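Local atomic coordinates of lysine/ornithine decarboxylase (Vibrio vulnificus, PDB entry 2PLJ), a protein that catalyses the decarboxylation of lysine and ornithine with a pyridoxal phosphate cofactor, the latter reaction yielding putrescine. Residues T341-S352 and L370-I381. Residues are numbered along the deposited sequence; the frame is centred on the assembly and turned at random.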
ATOM      1  N   THR A 341      -9.420 -13.400 -15.341  1.00 17.22           N
ATOM      2  CA  THR A 341     -10.209 -13.754 -16.507  1.00 17.51           C
ATOM      3  C   THR A 341     -10.990 -12.535 -16.992  1.00 18.21           C
ATOM      4  O   THR A 341     -10.906 -11.440 -16.399  1.00 18.46           O
ATOM      5  CB  THR A 341     -11.102 -15.023 -16.226  1.00 17.91           C
ATOM      6  OG1 THR A 341     -11.630 -15.543 -17.452  1.00 18.64           O
ATOM      7  CG2 THR A 341     -12.225 -14.731 -15.229  1.00 17.81           C
ATOM      8  N   THR A 342     -11.717 -12.715 -18.088  1.00 17.56           N
ATOM      9  CA  THR A 342     -12.564 -11.657 -18.618  1.00 17.79           C
ATOM     10  C   THR A 342     -13.921 -12.271 -18.877  1.00 18.28           C
ATOM     11  O   THR A 342     -14.026 -13.489 -19.056  1.00 18.43           O
ATOM     12  CB  THR A 342     -11.979 -11.096 -19.943  1.00 17.88           C
ATOM     13  OG1 THR A 342     -11.733 -12.181 -20.850  1.00 17.65           O
ATOM     14  CG2 THR A 342     -10.678 -10.369 -19.657  1.00 19.35           C
ATOM     15  N   ILE A 343     -14.961 -11.444 -18.864  1.00 18.25           N
ATOM     16  CA  ILE A 343     -16.293 -11.927 -19.246  1.00 19.21           C
ATOM     17  C   ILE A 343     -16.266 -12.269 -20.726  1.00 20.37           C
ATOM     18  O   ILE A 343     -16.697 -13.362 -21.112  1.00 20.02           O
ATOM     19  CB  ILE A 343     -17.418 -10.937 -18.863  1.00 18.64           C
ATOM     20  CG1 ILE A 343     -17.554 -10.871 -17.329  1.00 20.23           C
ATOM     21  CG2 ILE A 343     -18.771 -11.349 -19.526  1.00 19.05           C
ATOM     22  CD1 ILE A 343     -18.404  -9.719 -16.831  1.00 23.62           C
ATOM     23  N   LYS A 344     -15.707 -11.360 -21.527  1.00 21.01           N
ATOM     24  CA  LYS A 344     -15.523 -11.593 -22.973  1.00 22.41           C
ATOM     25  C   LYS A 344     -14.644 -12.811 -23.215  1.00 22.92           C
ATOM     26  O   LYS A 344     -13.546 -12.913 -22.660  1.00 22.85           O
ATOM     27  CB  LYS A 344     -14.903 -10.373 -23.643  1.00 22.61           C
ATOM     28  CG  LYS A 344     -15.862  -9.218 -23.772  1.00 25.13           C
ATOM     29  CD  LYS A 344     -15.751  -8.547 -25.127  1.00 27.34           C
ATOM     30  CE  LYS A 344     -16.858  -7.526 -25.271  1.00 27.79           C
ATOM     31  NZ  LYS A 344     -16.356  -6.278 -25.898  1.00 28.69           N
ATOM     32  N   GLN A 345     -15.151 -13.739 -24.023  1.00 23.96           N
ATOM     33  CA  GLN A 345     -14.448 -14.986 -24.324  1.00 24.97           C
ATOM     34  C   GLN A 345     -14.583 -15.320 -25.809  1.00 25.46           C
ATOM     35  O   GLN A 345     -15.558 -14.930 -26.453  1.00 25.68           O
ATOM     36  CB  GLN A 345     -15.010 -16.135 -23.472  1.00 25.05           C
ATOM     37  CG  GLN A 345     -14.691 -16.044 -21.970  1.00 26.82           C
ATOM     38  CD  GLN A 345     -13.231 -16.340 -21.661  1.00 29.14           C
ATOM     39  OE1 GLN A 345     -12.650 -17.287 -22.210  1.00 29.90           O
ATOM     40  NE2 GLN A 345     -12.629 -15.541 -20.777  1.00 28.37           N
ATOM     41  N   GLY A 346     -13.595 -16.025 -26.350  1.00 25.92           N
ATOM     42  CA  GLY A 346     -13.649 -16.473 -27.742  1.00 25.80           C
ATOM     43  C   GLY A 346     -13.051 -15.498 -28.742  1.00 26.16           C
ATOM     44  O   GLY A 346     -12.856 -14.314 -28.454  1.00 26.31           O
ATOM     45  N   GLY A 347     -12.754 -15.997 -29.933  1.00 25.73           N
ATOM     46  CA  GLY A 347     -12.046 -15.192 -30.924  1.00 25.91           C
ATOM     47  C   GLY A 347     -10.555 -15.092 -30.634  1.00 25.75           C
ATOM     48  O   GLY A 347     -10.012 -15.824 -29.813  1.00 25.83           O
ATOM     49  N   GLU A 348      -9.899 -14.179 -31.333  1.00 25.74           N
ATOM     50  CA  GLU A 348      -8.452 -14.036 -31.301  1.00 25.72           C
ATOM     51  C   GLU A 348      -7.932 -13.625 -29.910  1.00 24.50           C
ATOM     52  O   GLU A 348      -8.377 -12.614 -29.351  1.00 24.23           O
ATOM     53  CB  GLU A 348      -8.077 -12.990 -32.351  1.00 25.81           C
ATOM     54  CG  GLU A 348      -6.598 -12.829 -32.660  1.00 28.42           C
ATOM     55  CD  GLU A 348      -6.375 -11.821 -33.775  1.00 28.05           C
ATOM     56  OE1 GLU A 348      -5.761 -10.753 -33.525  1.00 31.97           O
ATOM     57  OE2 GLU A 348      -6.851 -12.083 -34.893  1.00 33.08           O
ATOM     58  N   LEU A 349      -7.018 -14.425 -29.351  1.00 22.86           N
ATOM     59  CA  LEU A 349      -6.269 -14.031 -28.160  1.00 22.37           C
ATOM     60  C   LEU A 349      -5.060 -13.169 -28.539  1.00 21.58           C
ATOM     61  O   LEU A 349      -4.263 -13.535 -29.424  1.00 22.11           O
ATOM     62  CB  LEU A 349      -5.808 -15.244 -27.352  1.00 22.61           C
ATOM     63  CG  LEU A 349      -6.795 -16.198 -26.670  1.00 23.84           C
ATOM     64  CD1 LEU A 349      -6.032 -17.025 -25.643  1.00 25.65           C
ATOM     65  CD2 LEU A 349      -7.960 -15.469 -25.990  1.00 26.19           C
ATOM     66  N   ILE A 350      -4.940 -12.029 -27.868  1.00 20.34           N
ATOM     67  CA  ILE A 350      -3.958 -10.994 -28.205  1.00 19.92           C
ATOM     68  C   ILE A 350      -2.998 -10.780 -27.021  1.00 18.46           C
ATOM     69  O   ILE A 350      -3.447 -10.720 -25.868  1.00 17.83           O
ATOM     70  CB  ILE A 350      -4.667  -9.656 -28.614  1.00 19.82           C
ATOM     71  CG1 ILE A 350      -5.621  -9.898 -29.787  1.00 20.05           C
ATOM     72  CG2 ILE A 350      -3.654  -8.574 -28.990  1.00 19.55           C
ATOM     73  CD1 ILE A 350      -6.579  -8.720 -30.106  1.00 21.30           C
ATOM     74  N   PRO A 351      -1.671 -10.706 -27.300  1.00 17.86           N
ATOM     75  CA  PRO A 351      -0.707 -10.348 -26.238  1.00 17.17           C
ATOM     76  C   PRO A 351      -1.052  -8.984 -25.647  1.00 16.37           C
ATOM     77  O   PRO A 351      -1.143  -7.982 -26.387  1.00 15.45           O
ATOM     78  CB  PRO A 351       0.625 -10.260 -26.988  1.00 17.62           C
ATOM     79  CG  PRO A 351       0.438 -11.168 -28.188  1.00 17.86           C
ATOM     80  CD  PRO A 351      -0.994 -10.958 -28.592  1.00 17.58           C
ATOM     81  N   SER A 352      -1.235  -8.963 -24.331  1.00 16.26           N
ATOM     82  CA  SER A 352      -1.781  -7.798 -23.647  1.00 15.78           C
ATOM     83  C   SER A 352      -1.037  -7.505 -22.363  1.00 16.20           C
ATOM     84  O   SER A 352      -0.296  -8.352 -21.852  1.00 17.36           O
ATOM     85  CB  SER A 352      -3.269  -8.013 -23.346  1.00 16.29           C
ATOM     86  OG  SER A 352      -3.977  -8.365 -24.529  1.00 15.29           O
ATOM     87  N   LEU A 370      -2.476 -13.190 -22.310  1.00 19.35           N
ATOM     88  CA  LEU A 370      -3.278 -13.330 -23.532  1.00 19.51           C
ATOM     89  C   LEU A 370      -4.748 -13.082 -23.247  1.00 19.64           C
ATOM     90  O   LEU A 370      -5.328 -13.692 -22.346  1.00 20.86           O
ATOM     91  CB  LEU A 370      -3.098 -14.709 -24.185  1.00 19.94           C
ATOM     92  CG  LEU A 370      -1.683 -15.081 -24.643  1.00 19.31           C
ATOM     93  CD1 LEU A 370      -1.617 -16.539 -25.078  1.00 20.72           C
ATOM     94  CD2 LEU A 370      -1.196 -14.162 -25.755  1.00 20.41           C
ATOM     95  N   LEU A 371      -5.335 -12.159 -23.998  1.00 19.23           N
ATOM     96  CA  LEU A 371      -6.728 -11.786 -23.799  1.00 19.08           C
ATOM     97  C   LEU A 371      -7.417 -11.518 -25.119  1.00 19.23           C
ATOM     98  O   LEU A 371      -6.785 -11.052 -26.081  1.00 18.61           O
ATOM     99  CB  LEU A 371      -6.842 -10.527 -22.928  1.00 18.41           C
ATOM    100  CG  LEU A 371      -6.281 -10.470 -21.504  1.00 18.93           C
ATOM    101  CD1 LEU A 371      -6.453  -9.052 -20.990  1.00 20.48           C
ATOM    102  CD2 LEU A 371      -6.987 -11.456 -20.532  1.00 18.36           C
ATOM    103  N   PRO A 372      -8.732 -11.784 -25.171  1.00 19.55           N
ATOM    104  CA  PRO A 372      -9.484 -11.318 -26.320  1.00 19.33           C
ATOM    105  C   PRO A 372      -9.460  -9.779 -26.370  1.00 18.94           C
ATOM    106  O   PRO A 372      -9.160  -9.122 -25.353  1.00 18.81           O
ATOM    107  CB  PRO A 372     -10.903 -11.849 -26.063  1.00 19.58           C
ATOM    108  CG  PRO A 372     -10.965 -12.150 -24.640  1.00 19.93           C
ATOM    109  CD  PRO A 372      -9.581 -12.475 -24.177  1.00 19.82           C
ATOM    110  N   LYS A 373      -9.729  -9.216 -27.542  1.00 18.29           N
ATOM    111  CA  LYS A 373      -9.839  -7.767 -27.670  1.00 18.17           C
ATOM    112  C   LYS A 373     -10.967  -7.235 -26.775  1.00 18.51           C
ATOM    113  O   LYS A 373     -12.109  -7.692 -26.869  1.00 18.77           O
ATOM    114  CB  LYS A 373     -10.061  -7.349 -29.134  1.00 18.98           C
ATOM    115  CG  LYS A 373     -10.240  -5.848 -29.355  1.00 19.84           C
ATOM    116  CD  LYS A 373      -9.024  -5.038 -28.879  1.00 23.39           C
ATOM    117  CE  LYS A 373      -9.132  -3.554 -29.252  1.00 22.92           C
ATOM    118  NZ  LYS A 373     -10.279  -2.797 -28.642  1.00 21.09           N
ATOM    119  N   LEU A 374     -10.616  -6.291 -25.906  1.00 16.56           N
ATOM    120  CA  LEU A 374     -11.578  -5.650 -25.013  1.00 16.58           C
ATOM    121  C   LEU A 374     -11.871  -4.218 -25.430  1.00 16.84           C
ATOM    122  O   LEU A 374     -10.982  -3.513 -25.920  1.00 17.96           O
ATOM    123  CB  LEU A 374     -11.022  -5.624 -23.592  1.00 16.61           C
ATOM    124  CG  LEU A 374     -10.605  -6.976 -23.004  1.00 16.73           C
ATOM    125  CD1 LEU A 374     -10.030  -6.717 -21.622  1.00 15.64           C
ATOM    126  CD2 LEU A 374     -11.792  -7.941 -22.976  1.00 18.35           C
ATOM    127  N   ASN A 375     -13.118  -3.799 -25.231  1.00 16.67           N
ATOM    128  CA  ASN A 375     -13.520  -2.402 -25.362  1.00 16.92           C
ATOM    129  C   ASN A 375     -13.410  -1.677 -24.016  1.00 16.88           C
ATOM    130  O   ASN A 375     -13.479  -2.312 -22.944  1.00 16.19           O
ATOM    131  CB  ASN A 375     -14.975  -2.328 -25.816  1.00 17.90           C
ATOM    132  CG  ASN A 375     -15.200  -2.953 -27.180  1.00 20.08           C
ATOM    133  OD1 ASN A 375     -16.163  -3.688 -27.375  1.00 25.01           O
ATOM    134  ND2 ASN A 375     -14.324  -2.660 -28.125  1.00 21.82           N
ATOM    135  N   ASN A 376     -13.293  -0.350 -24.057  1.00 16.22           N
ATOM    136  CA  ASN A 376     -13.388   0.410 -22.813  1.00 16.47           C
ATOM    137  C   ASN A 376     -14.704   0.060 -22.141  1.00 15.66           C
ATOM    138  O   ASN A 376     -15.747  -0.098 -22.823  1.00 15.87           O
ATOM    139  CB  ASN A 376     -13.304   1.923 -23.045  1.00 16.63           C
ATOM    140  CG  ASN A 376     -11.963   2.357 -23.635  1.00 17.38           C
ATOM    141  OD1 ASN A 376     -10.975   1.601 -23.623  1.00 18.65           O
ATOM    142  ND2 ASN A 376     -11.926   3.579 -24.160  1.00 17.75           N
ATOM    143  N   GLY A 377     -14.636  -0.059 -20.818  1.00 15.77           N
ATOM    144  CA  GLY A 377     -15.757  -0.499 -19.990  1.00 15.25           C
ATOM    145  C   GLY A 377     -15.871  -2.004 -19.795  1.00 15.08           C
ATOM    146  O   GLY A 377     -16.616  -2.449 -18.903  1.00 15.43           O
ATOM    147  N   ASP A 378     -15.160  -2.804 -20.598  1.00 14.77           N
ATOM    148  CA  ASP A 378     -15.173  -4.271 -20.394  1.00 14.73           C
ATOM    149  C   ASP A 378     -14.530  -4.676 -19.062  1.00 15.20           C
ATOM    150  O   ASP A 378     -13.681  -3.959 -18.532  1.00 14.71           O
ATOM    151  CB  ASP A 378     -14.501  -5.029 -21.538  1.00 15.21           C
ATOM    152  CG  ASP A 378     -15.423  -5.194 -22.763  1.00 16.82           C
ATOM    153  OD1 ASP A 378     -16.664  -5.052 -22.604  1.00 19.81           O
ATOM    154  OD2 ASP A 378     -14.904  -5.479 -23.865  1.00 18.34           O
ATOM    155  N   LEU A 379     -14.919  -5.847 -18.565  1.00 15.23           N
ATOM    156  CA  LEU A 379     -14.534  -6.282 -17.199  1.00 15.11           C
ATOM    157  C   LEU A 379     -13.417  -7.320 -17.134  1.00 15.80           C
ATOM    158  O   LEU A 379     -13.357  -8.266 -17.948  1.00 15.78           O
ATOM    159  CB  LEU A 379     -15.760  -6.792 -16.455  1.00 15.80           C
ATOM    160  CG  LEU A 379     -16.977  -5.866 -16.432  1.00 15.20           C
ATOM    161  CD1 LEU A 379     -18.097  -6.474 -15.590  1.00 17.45           C
ATOM    162  CD2 LEU A 379     -16.595  -4.472 -15.934  1.00 18.91           C
ATOM    163  N   VAL A 380     -12.578  -7.143 -16.107  1.00 15.35           N
ATOM    164  CA  VAL A 380     -11.485  -8.043 -15.783  1.00 16.10           C
ATOM    165  C   VAL A 380     -11.748  -8.534 -14.363  1.00 15.01           C
ATOM    166  O   VAL A 380     -11.987  -7.727 -13.458  1.00 15.92           O
ATOM    167  CB  VAL A 380     -10.120  -7.343 -15.880  1.00 16.73           C
ATOM    168  CG1 VAL A 380      -8.997  -8.259 -15.371  1.00 18.67           C
ATOM    169  CG2 VAL A 380      -9.867  -6.914 -17.333  1.00 17.51           C
ATOM    170  N   ILE A 381     -11.709  -9.850 -14.194  1.00 14.57           N
ATOM    171  CA  ILE A 381     -12.163 -10.499 -12.953  1.00 15.42           C
ATOM    172  C   ILE A 381     -10.953 -11.174 -12.330  1.00 14.41           C
ATOM    173  O   ILE A 381     -10.192 -11.844 -13.037  1.00 13.61           O
ATOM    174  CB  ILE A 381     -13.256 -11.579 -13.267  1.00 15.27           C
ATOM    175  CG1 ILE A 381     -14.416 -11.051 -14.159  1.00 19.01           C
ATOM    176  CG2 ILE A 381     -13.748 -12.280 -11.996  1.00 17.87           C
ATOM    177  CD1 ILE A 381     -15.006  -9.690 -13.758  1.00 20.20           C
TER
HETATM  178  O   HOH W   1     -14.708  -8.770 -20.278  1.00 23.37           O
HETATM  179  O   HOH W   2     -10.299 -10.990 -29.832  1.00 36.07           O
HETATM  180  O   HOH W   3      -6.435  -8.007 -26.013  1.00 22.85           O
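Two antiparallel strand pairings, Thr341-Thr342 with Val380-Ile381 and Ile350-Pro351 with Leu370-Leu371, join 341-352 to 370-381 within the β-barrel domain that accompanies the β/α-barrel in this decarboxylase fold. In the first pairing, Thr341 and Ile381 exchange two backbone bonds, Thr341 N to Ile381 O (2.9 Å) and Ile381 N to Thr341 O (2.8 Å), the latter nearly straight at 173°. Ile350 and Leu371 are paired likewise, with 2.7 Å from Ile350 N to Leu371 O. Leu371 N and Ser352 OG both donate to Ile350 O, reaching it from opposite faces of its carbonyl plane. Just past the first pairing, a water accepts from Lys344 N and donates to Leu379 O, bridging the two backbones where the strands part. The ring of Pro372 packs against the loop that follows Thr342, its CG 3.3 Å from Lys344 O, which also receives the hydroxyl of Thr342 in the carbonyl plane. Ile343 and Leu379 run side by side, their CD1 atoms tightly packed at 3.5 Å, and helix 40-53 covers both. At the type II turn Asn375-Asp378, the chain of Lys344, bent at chi2 (-138°) and chi4, crosses the side chain of Asp378 at about a right angle. Lys344 NZ forms a salt bridge of 2.6 Å with Asp378 OD2 on its syn lone pair, while Asn375 N donates to that same oxygen from above the carboxylate plane, at 2.8 Å.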